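Local coordinates for protein putative HTH-type transcriptional regulator ybaQ (Escherichia coli, PDB 2EBY) that probably binds DNA through a helix-turn-helix domain of the Cro/C1 type and so may regulate transcription, at the interface of chains A and B. Numbering follows the deposited sequence. Chains: chain A/B, Putative HTH-type transcriptional regulator ybaQ.

Contact 1: the interface of chains A and B. Residues chain A 97-98, 101-102, 105; chain B 23, 25, 33, 62-63.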
ATOM      1  N   THR A  97       5.757  22.427  -7.685  1.00 32.71           N
ATOM      2  CA  THR A  97       4.677  21.817  -8.449  1.00 31.51           C
ATOM      3  C   THR A  97       4.972  21.897  -9.947  1.00 31.79           C
ATOM      4  O   THR A  97       5.823  22.673 -10.378  1.00 30.63           O
ATOM      5  CB  THR A  97       3.338  22.514  -8.166  1.00 31.62           C
ATOM      6  OG1 THR A  97       3.301  23.771  -8.849  1.00 31.94           O
ATOM      7  CG2 THR A  97       3.179  22.765  -6.675  1.00 29.21           C
ATOM      8  N   VAL A  98       4.272  21.091 -10.736  1.00 30.70           N
ATOM      9  CA  VAL A  98       4.473  21.081 -12.176  1.00 30.72           C
ATOM     10  C   VAL A  98       3.939  22.360 -12.827  1.00 32.12           C
ATOM     11  O   VAL A  98       4.431  22.791 -13.868  1.00 31.78           O
ATOM     12  CB  VAL A  98       3.789  19.855 -12.815  1.00 29.47           C
ATOM     13  CG1 VAL A  98       2.288  20.073 -12.914  1.00 27.82           C
ATOM     14  CG2 VAL A  98       4.383  19.579 -14.165  1.00 26.53           C
ATOM     15  N   TYR A 101       6.757  24.852 -12.219  1.00 39.64           N
ATOM     16  CA  TYR A 101       7.876  24.464 -13.067  1.00 41.47           C
ATOM     17  C   TYR A 101       7.651  24.793 -14.539  1.00 42.02           C
ATOM     18  O   TYR A 101       8.516  25.377 -15.188  1.00 39.83           O
ATOM     19  CB  TYR A 101       8.168  22.969 -12.942  1.00 41.07           C
ATOM     20  CG  TYR A 101       9.282  22.521 -13.860  1.00 42.05           C
ATOM     21  CD1 TYR A 101      10.602  22.899 -13.614  1.00 44.37           C
ATOM     22  CD2 TYR A 101       9.011  21.792 -15.015  1.00 39.85           C
ATOM     23  CE1 TYR A 101      11.628  22.556 -14.494  1.00 45.01           C
ATOM     24  CE2 TYR A 101      10.021  21.444 -15.901  1.00 41.78           C
ATOM     25  CZ  TYR A 101      11.327  21.835 -15.639  1.00 45.29           C
ATOM     26  OH  TYR A 101      12.335  21.511 -16.518  1.00 45.93           O
ATOM     27  N   LEU A 102       6.501  24.400 -15.074  1.00 43.21           N
ATOM     28  CA  LEU A 102       6.218  24.667 -16.477  1.00 44.66           C
ATOM     29  C   LEU A 102       6.215  26.164 -16.764  1.00 44.92           C
ATOM     30  O   LEU A 102       6.633  26.589 -17.834  1.00 43.91           O
ATOM     31  CB  LEU A 102       4.877  24.057 -16.885  1.00 44.22           C
ATOM     32  CG  LEU A 102       4.851  22.532 -16.951  1.00 45.69           C
ATOM     33  CD1 LEU A 102       3.493  22.081 -17.452  1.00 44.94           C
ATOM     34  CD2 LEU A 102       5.954  22.028 -17.874  1.00 44.35           C
ATOM     35  N   ARG A 105       9.841  27.122 -16.895  1.00 49.81           N
ATOM     36  CA  ARG A 105      10.451  26.556 -18.095  1.00 50.30           C
ATOM     37  C   ARG A 105      10.146  27.346 -19.366  1.00 51.03           C
ATOM     38  O   ARG A 105      11.019  27.518 -20.217  1.00 50.49           O
ATOM     39  CB  ARG A 105      10.014  25.094 -18.289  1.00 49.33           C
ATOM     40  CG  ARG A 105      10.688  24.421 -19.484  1.00 47.41           C
ATOM     41  CD  ARG A 105      10.395  22.929 -19.570  1.00 48.52           C
ATOM     42  NE  ARG A 105       9.039  22.636 -20.023  1.00 48.65           N
ATOM     43  CZ  ARG A 105       8.596  21.407 -20.269  1.00 49.10           C
ATOM     44  NH1 ARG A 105       9.403  20.366 -20.102  1.00 48.45           N
ATOM     45  NH2 ARG A 105       7.354  21.217 -20.691  1.00 48.81           N
TER
ATOM     46  N   LEU B  23       2.048  16.884 -21.064  1.00 34.32           N
ATOM     47  CA  LEU B  23       2.749  18.091 -20.641  1.00 35.97           C
ATOM     48  C   LEU B  23       4.149  18.257 -21.230  1.00 36.72           C
ATOM     49  O   LEU B  23       4.828  19.244 -20.940  1.00 35.74           O
ATOM     50  CB  LEU B  23       2.838  18.137 -19.110  1.00 36.42           C
ATOM     51  CG  LEU B  23       1.506  18.112 -18.353  1.00 36.60           C
ATOM     52  CD1 LEU B  23       1.752  18.056 -16.855  1.00 35.10           C
ATOM     53  CD2 LEU B  23       0.690  19.346 -18.722  1.00 36.95           C
ATOM     54  N   LEU B  25       6.786  16.633 -20.540  1.00 36.49           N
ATOM     55  CA  LEU B  25       7.668  16.641 -19.389  1.00 36.88           C
ATOM     56  C   LEU B  25       8.551  15.394 -19.417  1.00 36.88           C
ATOM     57  O   LEU B  25       8.063  14.290 -19.647  1.00 36.44           O
ATOM     58  CB  LEU B  25       6.829  16.671 -18.112  1.00 34.86           C
ATOM     59  CG  LEU B  25       7.553  16.863 -16.782  1.00 39.10           C
ATOM     60  CD1 LEU B  25       8.190  18.251 -16.737  1.00 38.81           C
ATOM     61  CD2 LEU B  25       6.568  16.689 -15.642  1.00 37.37           C
ATOM     62  N   LEU B  33      11.627  17.491  -9.847  1.00 33.52           N
ATOM     63  CA  LEU B  33      10.470  18.081  -9.190  1.00 32.37           C
ATOM     64  C   LEU B  33      10.130  17.267  -7.939  1.00 32.01           C
ATOM     65  O   LEU B  33       9.844  17.835  -6.885  1.00 32.48           O
ATOM     66  CB  LEU B  33       9.257  18.090 -10.128  1.00 32.86           C
ATOM     67  CG  LEU B  33       9.301  18.967 -11.383  1.00 33.11           C
ATOM     68  CD1 LEU B  33       7.972  18.897 -12.098  1.00 31.36           C
ATOM     69  CD2 LEU B  33       9.600  20.405 -11.001  1.00 36.09           C
ATOM     70  N   VAL B  62       3.404  17.540  -6.572  1.00 28.12           N
ATOM     71  CA  VAL B  62       3.772  17.988  -7.900  1.00 28.33           C
ATOM     72  C   VAL B  62       2.583  18.243  -8.814  1.00 29.21           C
ATOM     73  O   VAL B  62       2.491  19.297  -9.447  1.00 28.26           O
ATOM     74  CB  VAL B  62       4.706  16.969  -8.584  1.00 29.14           C
ATOM     75  CG1 VAL B  62       4.861  17.298 -10.059  1.00 29.97           C
ATOM     76  CG2 VAL B  62       6.065  16.984  -7.906  1.00 30.48           C
ATOM     77  N   PHE B  63       1.666  17.279  -8.861  1.00 29.36           N
ATOM     78  CA  PHE B  63       0.517  17.359  -9.743  1.00 29.31           C
ATOM     79  C   PHE B  63      -0.771  17.922  -9.158  1.00 30.83           C
ATOM     80  O   PHE B  63      -1.780  17.990  -9.856  1.00 31.93           O
ATOM     81  CB  PHE B  63       0.267  15.977 -10.349  1.00 26.60           C
ATOM     82  CG  PHE B  63       1.405  15.487 -11.198  1.00 25.17           C
ATOM     83  CD1 PHE B  63       1.724  16.133 -12.396  1.00 26.51           C
ATOM     84  CD2 PHE B  63       2.192  14.423 -10.782  1.00 24.57           C
ATOM     85  CE1 PHE B  63       2.809  15.730 -13.160  1.00 25.91           C
ATOM     86  CE2 PHE B  63       3.283  14.007 -11.538  1.00 24.61           C
ATOM     87  CZ  PHE B  63       3.594  14.661 -12.727  1.00 26.23           C
TER
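A:Val98 packs against a group of apolar side chains on chain B, B:Leu23, B:Leu25, B:Leu33, B:Val62 and B:Phe63, and it buries 87 Å², more than any other residue here. It stands at the start of the C-terminal helix 98-107, which packs on the helix-turn-helix domain of the other subunit. Its two methyls divide the work. CG2, anti to the backbone N, points to the leucines and lies 3.9 Å from CD2 of B:Leu25, with CD1 of B:Leu23 slightly farther off. CG1, held between the backbone N and the carbonyl carbon (chi1 77°), turns the other way and meets CD1 of the B:Phe63 ring at 4.0 Å. The same residue makes the main polar link: its amide N donates to the carbonyl O of B:Val62 at 2.8 Å, almost straight at the hydrogen (173°). This N-H lies in the first turn of its helix and the acceptor near the close of helix 53-63, so one helix beginning meets another helix ending.

B:Leu23, the next most buried, spreads its branches over two residues: CD1 faces A:Val98, while CD2 touches CD1 of A:Leu102, the two leucine side chains crossing at about a right angle. B:Leu33 comes from helix 27-34 and sets CD2 against the root of A:Tyr101, 3.5 Å from CB and nearly as near CG and CD1. These two side chains also cross at about a right angle. On the opposite side of the tyrosine ring from its CD1, CE2 lies 3.8 Å from CD1 of B:Leu25. At the far end of the patch, the bent chain of A:Arg105 brings NH2 to the carbonyl O of B:Leu23, a weak hydrogen bond of 3.2 Å with the oxygen in the guanidinium plane.

Contact 2: the interface of chains A and B. Residues chain A 54, 57-58; chain B 82, 88, 91-92.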
ATOM      1  N   GLU A  54      -1.852 -10.125   0.306  1.00 26.26           N
ATOM      2  CA  GLU A  54      -2.127 -11.553   0.457  1.00 28.49           C
ATOM      3  C   GLU A  54      -2.549 -11.883   1.885  1.00 27.35           C
ATOM      4  O   GLU A  54      -3.524 -12.606   2.093  1.00 28.29           O
ATOM      5  CB  GLU A  54      -0.899 -12.397   0.087  1.00 32.08           C
ATOM      6  CG  GLU A  54      -1.176 -13.901   0.072  1.00 35.38           C
ATOM      7  CD  GLU A  54       0.045 -14.737  -0.291  1.00 38.27           C
ATOM      8  OE1 GLU A  54       0.770 -14.354  -1.230  1.00 38.42           O
ATOM      9  OE2 GLU A  54       0.273 -15.788   0.348  1.00 40.61           O
ATOM     10  N   PHE A  57      -6.060 -11.035   2.456  1.00 25.62           N
ATOM     11  CA  PHE A  57      -6.991 -12.024   1.899  1.00 26.67           C
ATOM     12  C   PHE A  57      -7.179 -13.190   2.874  1.00 26.81           C
ATOM     13  O   PHE A  57      -8.288 -13.691   3.048  1.00 26.54           O
ATOM     14  CB  PHE A  57      -6.468 -12.598   0.580  1.00 25.28           C
ATOM     15  CG  PHE A  57      -6.875 -11.822  -0.649  1.00 27.69           C
ATOM     16  CD1 PHE A  57      -6.387 -10.540  -0.884  1.00 24.44           C
ATOM     17  CD2 PHE A  57      -7.721 -12.404  -1.595  1.00 26.06           C
ATOM     18  CE1 PHE A  57      -6.729  -9.850  -2.044  1.00 29.53           C
ATOM     19  CE2 PHE A  57      -8.071 -11.725  -2.759  1.00 28.17           C
ATOM     20  CZ  PHE A  57      -7.575 -10.443  -2.988  1.00 28.93           C
ATOM     21  N   ARG A  58      -6.085 -13.631   3.493  1.00 26.05           N
ATOM     22  CA  ARG A  58      -6.143 -14.754   4.433  1.00 26.95           C
ATOM     23  C   ARG A  58      -6.963 -14.390   5.667  1.00 26.50           C
ATOM     24  O   ARG A  58      -7.796 -15.170   6.124  1.00 24.31           O
ATOM     25  CB  ARG A  58      -4.733 -15.175   4.853  1.00 28.20           C
ATOM     26  CG  ARG A  58      -3.889 -15.801   3.750  1.00 28.68           C
ATOM     27  CD  ARG A  58      -2.460 -15.948   4.235  1.00 28.76           C
ATOM     28  NE  ARG A  58      -1.553 -16.424   3.202  1.00 33.37           N
ATOM     29  CZ  ARG A  58      -1.474 -17.687   2.799  1.00 34.75           C
ATOM     30  NH1 ARG A  58      -2.252 -18.608   3.348  1.00 36.21           N
ATOM     31  NH2 ARG A  58      -0.613 -18.030   1.852  1.00 34.98           N
TER
ATOM     32  N   VAL B  82      -3.258 -10.489  -6.625  1.00 25.33           N
ATOM     33  CA  VAL B  82      -3.588 -11.627  -5.771  1.00 25.38           C
ATOM     34  C   VAL B  82      -4.733 -12.460  -6.355  1.00 26.81           C
ATOM     35  O   VAL B  82      -4.716 -13.687  -6.243  1.00 27.39           O
ATOM     36  CB  VAL B  82      -3.953 -11.186  -4.328  1.00 23.28           C
ATOM     37  CG1 VAL B  82      -4.390 -12.386  -3.509  1.00 21.72           C
ATOM     38  CG2 VAL B  82      -2.744 -10.541  -3.667  1.00 21.82           C
ATOM     39  N   THR B  88      -1.958 -18.894  -4.942  1.00 36.11           N
ATOM     40  CA  THR B  88      -2.485 -18.240  -3.751  1.00 35.30           C
ATOM     41  C   THR B  88      -3.982 -18.498  -3.588  1.00 34.20           C
ATOM     42  O   THR B  88      -4.464 -18.697  -2.474  1.00 32.62           O
ATOM     43  CB  THR B  88      -2.244 -16.724  -3.801  1.00 34.34           C
ATOM     44  OG1 THR B  88      -0.841 -16.473  -3.896  1.00 33.82           O
ATOM     45  CG2 THR B  88      -2.777 -16.059  -2.557  1.00 32.90           C
ATOM     46  N   GLU B  91      -4.742 -21.852  -2.172  1.00 39.45           N
ATOM     47  CA  GLU B  91      -4.449 -21.842  -0.748  1.00 40.74           C
ATOM     48  C   GLU B  91      -5.568 -21.196   0.053  1.00 40.54           C
ATOM     49  O   GLU B  91      -5.928 -21.670   1.133  1.00 41.91           O
ATOM     50  CB  GLU B  91      -3.140 -21.106  -0.492  1.00 42.64           C
ATOM     51  CG  GLU B  91      -2.573 -21.389   0.868  1.00 47.90           C
ATOM     52  CD  GLU B  91      -1.129 -20.976   0.973  1.00 51.77           C
ATOM     53  OE1 GLU B  91      -0.423 -21.053  -0.062  1.00 53.46           O
ATOM     54  OE2 GLU B  91      -0.698 -20.591   2.083  1.00 52.47           O
ATOM     55  N   LEU B  92      -6.122 -20.108  -0.467  1.00 39.91           N
ATOM     56  CA  LEU B  92      -7.211 -19.428   0.220  1.00 40.76           C
ATOM     57  C   LEU B  92      -8.431 -20.332   0.206  1.00 41.96           C
ATOM     58  O   LEU B  92      -9.346 -20.172   1.014  1.00 42.38           O
ATOM     59  CB  LEU B  92      -7.536 -18.101  -0.473  1.00 40.09           C
ATOM     60  CG  LEU B  92      -6.406 -17.069  -0.430  1.00 39.46           C
ATOM     61  CD1 LEU B  92      -6.619 -15.989  -1.481  1.00 37.06           C
ATOM     62  CD2 LEU B  92      -6.338 -16.478   0.971  1.00 36.95           C
TER
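A:Phe57 and B:Val82 meet tip to tip where helix 53-63 of one Cro/C1-type helix-turn-helix domain faces the end of the long helix 67-83 of the other subunit. CG1 of B:Val82 sits over the centre of the phenylalanine ring, 3.5 Å from the centroid, in a CH-pi contact. That methyl is anti to the valine backbone N (chi1 176°), the position that directs it at the ring face. B:Leu92, from helix 86-93, closes the packed part: CD1 lies 3.8 Å from CD2 of A:Phe57, and CD2 lies against CG of A:Arg58, whose side chain crosses the leucine at about a right angle. B:Leu92 hides 46 Å² here.

Farther along, the contact turns polar, and it is loose where A:Glu54 passes B:Thr88. The extended glutamate meets the threonine through carbon: its CG is 3.8 Å from the methyl CG2, and OE1 stands as far from the hydroxyl OG1, too long for a hydrogen bond. A:Arg58 extends from CG to NE and grips B:Glu91 end-on, NH1 and NH2 both donating to OE2, at 2.8 and 2.6 Å. Sharing one oxygen, both bonds are bent (131° at the NH1 hydrogen). Both nitrogens reach this oxygen from the same face of the carboxylate, well above its plane, while the oxygen itself lies in the guanidinium plane; the two flat groups are turned 60° apart. On its own chain, A:Glu54 probably steadies the arginine, OE2 accepting from NH2 at 2.8 Å, nearly along the C-O axis. The OE2 atoms of A:Glu54 and B:Glu91 lie 5.2 Å apart, and the guanidinium charge between them probably offsets their repulsion.

For the copies given, about 40 Å separates the C-alpha centres of contact 1 and contact 2, near opposite ends of the dimer. Chain B offers helix 53-63 in contact 1 and chain A in contact 2. Because the interface is two-fold symmetric, each contact recurs with the chains exchanged, so one helix 53-63 serves both kinds: its last residues in contact 1, its earlier turns in the twin of contact 2. Each subunit's C-terminal helices thus run along the partner's helix-turn-helix domain. The reciprocal arrangement is compatible with a dimer in solution, although the structure alone does not show that it is the biological one.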